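Local structure of putative D-lactate dehydrogenase (Chlamydomonas reinhardtii, 4ZGS) at residues K31-T43 and M54-L68. The protein probably reduces pyruvate to D-lactate in the algal chloroplast with NADH, as a D-isomer specific 2-hydroxyacid dehydrogenase. Sequence-based numbering, arbitrary orientation.
Sequences KVATTRCICYSTT and MQKVFTDTYFVEPPL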
# COMPACT_ATOMS: atom_id res chain seq x y z
N LYS A 31 -42.23 -25.12 15.23
CA LYS A 31 -42.13 -24.49 16.52
C LYS A 31 -40.80 -23.73 16.60
O LYS A 31 -40.76 -22.58 17.07
CB LYS A 31 -42.27 -25.51 17.64
CG LYS A 31 -41.98 -24.97 19.04
CD LYS A 31 -42.27 -26.03 20.10
CE LYS A 31 -41.96 -25.55 21.52
NZ LYS A 31 -42.20 -26.66 22.51
N VAL A 32 -39.72 -24.33 16.09
CA VAL A 32 -38.43 -23.64 16.08
C VAL A 32 -38.51 -22.40 15.19
O VAL A 32 -38.03 -21.33 15.57
CB VAL A 32 -37.31 -24.54 15.57
CG1 VAL A 32 -36.04 -23.70 15.26
CG2 VAL A 32 -37.03 -25.67 16.57
N ALA A 33 -39.17 -22.54 14.05
CA ALA A 33 -39.31 -21.47 13.08
C ALA A 33 -39.98 -20.21 13.66
O ALA A 33 -39.71 -19.09 13.22
CB ALA A 33 -40.09 -21.98 11.87
N THR A 34 -40.84 -20.39 14.66
CA THR A 34 -41.56 -19.28 15.27
C THR A 34 -40.64 -18.44 16.14
O THR A 34 -41.04 -17.40 16.66
CB THR A 34 -42.77 -19.76 16.14
OG1 THR A 34 -42.28 -20.48 17.28
CG2 THR A 34 -43.73 -20.66 15.35
N THR A 35 -39.41 -18.90 16.35
CA THR A 35 -38.44 -18.12 17.10
C THR A 35 -38.12 -16.80 16.38
O THR A 35 -37.97 -16.79 15.16
CB THR A 35 -37.12 -18.90 17.34
OG1 THR A 35 -37.42 -20.20 17.89
CG2 THR A 35 -36.21 -18.15 18.29
N ARG A 36 -38.05 -15.71 17.16
CA ARG A 36 -37.66 -14.39 16.66
C ARG A 36 -36.25 -14.07 17.12
O ARG A 36 -36.00 -13.92 18.32
CB ARG A 36 -38.62 -13.30 17.13
CG ARG A 36 -39.97 -13.25 16.44
CD ARG A 36 -40.85 -12.19 17.06
NE ARG A 36 -40.31 -10.83 16.86
CZ ARG A 36 -40.47 -10.08 15.77
NH1 ARG A 36 -41.14 -10.53 14.73
NH2 ARG A 36 -39.94 -8.87 15.73
N CYS A 37 -35.34 -13.95 16.15
CA CYS A 37 -33.91 -13.78 16.41
C CYS A 37 -33.36 -12.44 15.93
O CYS A 37 -33.56 -12.04 14.78
CB CYS A 37 -33.15 -14.90 15.73
SG CYS A 37 -33.52 -16.56 16.24
N ILE A 38 -32.65 -11.73 16.80
CA ILE A 38 -31.93 -10.55 16.37
C ILE A 38 -30.41 -10.79 16.42
O ILE A 38 -29.93 -11.35 17.39
CB ILE A 38 -32.35 -9.30 17.23
CG1 ILE A 38 -31.60 -8.02 16.78
CG2 ILE A 38 -32.12 -9.54 18.72
CD1 ILE A 38 -32.24 -6.71 17.30
N CYS A 39 -29.68 -10.40 15.36
CA CYS A 39 -28.20 -10.54 15.34
C CYS A 39 -27.47 -9.20 15.26
O CYS A 39 -27.64 -8.43 14.31
CB CYS A 39 -27.72 -11.42 14.17
SG CYS A 39 -28.17 -13.17 14.35
N TYR A 40 -26.67 -8.93 16.28
CA TYR A 40 -25.86 -7.74 16.32
C TYR A 40 -24.52 -7.84 15.58
O TYR A 40 -23.98 -8.93 15.36
CB TYR A 40 -25.66 -7.36 17.78
CG TYR A 40 -26.97 -6.89 18.37
CD1 TYR A 40 -27.87 -7.80 18.91
CD2 TYR A 40 -27.32 -5.55 18.35
CE1 TYR A 40 -29.09 -7.37 19.44
CE2 TYR A 40 -28.53 -5.12 18.88
CZ TYR A 40 -29.42 -6.04 19.43
OH TYR A 40 -30.63 -5.62 19.96
N SER A 41 -23.98 -6.70 15.17
CA SER A 41 -22.71 -6.69 14.43
C SER A 41 -22.77 -7.50 13.14
O SER A 41 -21.87 -8.27 12.86
CB SER A 41 -21.56 -7.24 15.30
OG SER A 41 -21.41 -6.47 16.47
N THR A 42 -23.80 -7.28 12.31
CA THR A 42 -23.86 -8.05 11.09
C THR A 42 -23.10 -7.28 10.05
O THR A 42 -23.64 -6.41 9.37
CB THR A 42 -25.32 -8.24 10.60
OG1 THR A 42 -26.12 -8.83 11.63
CG2 THR A 42 -25.37 -9.11 9.36
N THR A 43 -21.86 -7.72 9.84
CA THR A 43 -20.98 -7.11 8.86
C THR A 43 -21.07 -8.00 7.64
O THR A 43 -21.86 -8.94 7.64
CB THR A 43 -19.52 -6.96 9.37
OG1 THR A 43 -19.09 -8.19 9.97
CG2 THR A 43 -19.43 -5.90 10.43
N MET A 54 -29.94 -18.97 8.58
CA MET A 54 -30.87 -18.57 9.62
C MET A 54 -32.27 -18.41 9.09
O MET A 54 -33.24 -18.73 9.78
CB MET A 54 -30.45 -17.27 10.30
CG MET A 54 -29.15 -17.36 11.06
SD MET A 54 -29.30 -17.49 12.85
CE MET A 54 -29.82 -15.84 13.30
N GLN A 55 -32.38 -17.90 7.86
CA GLN A 55 -33.69 -17.60 7.32
C GLN A 55 -34.34 -18.88 6.78
O GLN A 55 -35.54 -18.90 6.52
CB GLN A 55 -33.59 -16.53 6.23
CG GLN A 55 -32.68 -15.35 6.64
CD GLN A 55 -32.56 -14.22 5.60
OE1 GLN A 55 -31.49 -13.97 5.08
NE2 GLN A 55 -33.66 -13.52 5.34
N LYS A 56 -33.55 -19.95 6.65
CA LYS A 56 -34.11 -21.26 6.33
C LYS A 56 -34.76 -21.94 7.53
O LYS A 56 -35.62 -22.80 7.37
CB LYS A 56 -33.05 -22.18 5.71
CG LYS A 56 -32.73 -21.83 4.26
CD LYS A 56 -31.65 -22.74 3.68
CE LYS A 56 -31.31 -22.33 2.25
NZ LYS A 56 -30.17 -23.07 1.63
N VAL A 57 -34.35 -21.54 8.73
CA VAL A 57 -34.86 -22.12 9.97
C VAL A 57 -35.82 -21.19 10.66
O VAL A 57 -36.96 -21.56 10.94
CB VAL A 57 -33.74 -22.51 10.94
CG1 VAL A 57 -34.30 -22.93 12.27
CG2 VAL A 57 -32.91 -23.63 10.34
N PHE A 58 -35.38 -19.99 11.00
CA PHE A 58 -36.25 -19.05 11.70
C PHE A 58 -36.99 -18.16 10.70
O PHE A 58 -36.40 -17.65 9.75
CB PHE A 58 -35.44 -18.22 12.69
CG PHE A 58 -34.58 -19.05 13.59
CD1 PHE A 58 -35.14 -19.81 14.60
CD2 PHE A 58 -33.22 -19.13 13.38
CE1 PHE A 58 -34.34 -20.60 15.42
CE2 PHE A 58 -32.42 -19.92 14.19
CZ PHE A 58 -32.97 -20.65 15.21
N THR A 59 -38.29 -18.03 10.90
CA THR A 59 -39.16 -17.29 10.01
C THR A 59 -38.90 -15.77 10.02
O THR A 59 -38.99 -15.11 8.99
CB THR A 59 -40.63 -17.55 10.38
OG1 THR A 59 -41.49 -17.23 9.28
CG2 THR A 59 -41.01 -16.72 11.59
N ASP A 60 -38.64 -15.23 11.21
CA ASP A 60 -38.35 -13.81 11.42
C ASP A 60 -36.98 -13.71 12.04
O ASP A 60 -36.76 -14.19 13.15
CB ASP A 60 -39.36 -13.12 12.34
CG ASP A 60 -40.75 -13.04 11.75
OD1 ASP A 60 -40.86 -12.96 10.50
OD2 ASP A 60 -41.74 -13.06 12.53
N THR A 61 -36.05 -13.12 11.29
CA THR A 61 -34.70 -12.92 11.79
C THR A 61 -34.25 -11.51 11.43
O THR A 61 -34.27 -11.12 10.26
CB THR A 61 -33.73 -14.00 11.25
OG1 THR A 61 -34.03 -14.27 9.88
CG2 THR A 61 -33.90 -15.30 12.04
N TYR A 62 -33.90 -10.74 12.45
CA TYR A 62 -33.50 -9.34 12.33
C TYR A 62 -31.96 -9.18 12.34
O TYR A 62 -31.28 -9.54 13.31
CB TYR A 62 -34.11 -8.53 13.47
CG TYR A 62 -33.98 -7.03 13.34
CD1 TYR A 62 -33.37 -6.44 12.23
CD2 TYR A 62 -34.43 -6.19 14.36
CE1 TYR A 62 -33.25 -5.07 12.15
CE2 TYR A 62 -34.31 -4.85 14.29
CZ TYR A 62 -33.72 -4.27 13.18
OH TYR A 62 -33.61 -2.90 13.14
N PHE A 63 -31.41 -8.66 11.25
CA PHE A 63 -29.95 -8.45 11.21
C PHE A 63 -29.58 -6.97 11.36
O PHE A 63 -29.86 -6.16 10.47
CB PHE A 63 -29.37 -9.04 9.92
CG PHE A 63 -29.39 -10.55 9.87
CD1 PHE A 63 -28.38 -11.29 10.48
CD2 PHE A 63 -30.46 -11.23 9.27
CE1 PHE A 63 -28.40 -12.70 10.45
CE2 PHE A 63 -30.50 -12.64 9.25
CZ PHE A 63 -29.48 -13.37 9.84
N VAL A 64 -28.99 -6.61 12.50
CA VAL A 64 -28.56 -5.24 12.78
C VAL A 64 -27.05 -5.06 12.56
O VAL A 64 -26.24 -5.82 13.11
CB VAL A 64 -28.96 -4.77 14.22
CG1 VAL A 64 -30.45 -5.01 14.48
CG2 VAL A 64 -28.10 -5.43 15.28
N GLU A 65 -26.67 -4.10 11.72
CA GLU A 65 -25.25 -3.93 11.42
C GLU A 65 -24.40 -3.39 12.57
O GLU A 65 -23.38 -3.98 12.89
CB GLU A 65 -25.07 -3.09 10.16
CG GLU A 65 -25.94 -3.60 9.01
CD GLU A 65 -25.65 -2.92 7.68
OE1 GLU A 65 -24.92 -1.90 7.66
OE2 GLU A 65 -26.13 -3.43 6.64
N PRO A 66 -24.84 -2.31 13.24
CA PRO A 66 -23.99 -1.88 14.35
C PRO A 66 -23.91 -2.92 15.48
O PRO A 66 -24.75 -3.80 15.57
CB PRO A 66 -24.67 -0.59 14.85
CG PRO A 66 -26.08 -0.66 14.35
CD PRO A 66 -25.97 -1.39 13.02
N PRO A 67 -22.85 -2.84 16.30
CA PRO A 67 -22.70 -3.75 17.44
C PRO A 67 -23.76 -3.46 18.47
O PRO A 67 -24.59 -2.56 18.30
CB PRO A 67 -21.32 -3.42 17.99
CG PRO A 67 -21.08 -1.98 17.57
CD PRO A 67 -21.76 -1.85 16.23
N LEU A 68 -23.71 -4.20 19.57
CA LEU A 68 -24.71 -4.04 20.60
C LEU A 68 -24.28 -3.05 21.69
O LEU A 68 -23.19 -3.15 22.24
CB LEU A 68 -25.05 -5.40 21.20
CG LEU A 68 -25.86 -5.47 22.49
CD1 LEU A 68 -27.26 -4.93 22.27
CD2 LEU A 68 -25.89 -6.93 22.91
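C37 meets F58, and C39 meets F63 and the methyl of M54, where strands 36-39 and 60-63 run parallel in a beta-alpha-beta unit; M54 lies on the connecting helix 44-57. The strand axes are 13° apart. Y62 bonds on both sides of the pairing, its N to C37 O at 2.7 Å and its O from C39 N, and V64 N to C39 O continues it. Strand 60-63 is the outermost strand of its five-stranded sheet within the chain. On the face with C37 and C39, C37 SG sits over the centre of the F58 ring, 3.8 Å from the centroid, a sulfur-aromatic contact; V57 CG1 covers the opposite ring face. V32 CG1 meets F58 CE1 at 3.5 Å, brought there by its placement opposite the backbone N (chi1 166°). C39 SG approaches the F63 ring only obliquely, and T42 OG1 lies in plane at that ring's edge. The other sheet face carries I38 and Y62, side by side, with V64 CG1 over the rim of the Y62 ring; Y62 also packs on Y62 of a neighbouring subunit. Beyond the strands, L68 CD1 makes a CH-pi contact over one face of the Y40 ring, 3.8 Å from the centroid, and the Y40 hydroxyl bonds to T72 O. Replacing Y40 by an alanine would probably leave L68 without its aromatic partner and T72 O without this donor. Next to it, S41 N bonds to P66 O at 3.0 Å from above the carbonyl plane.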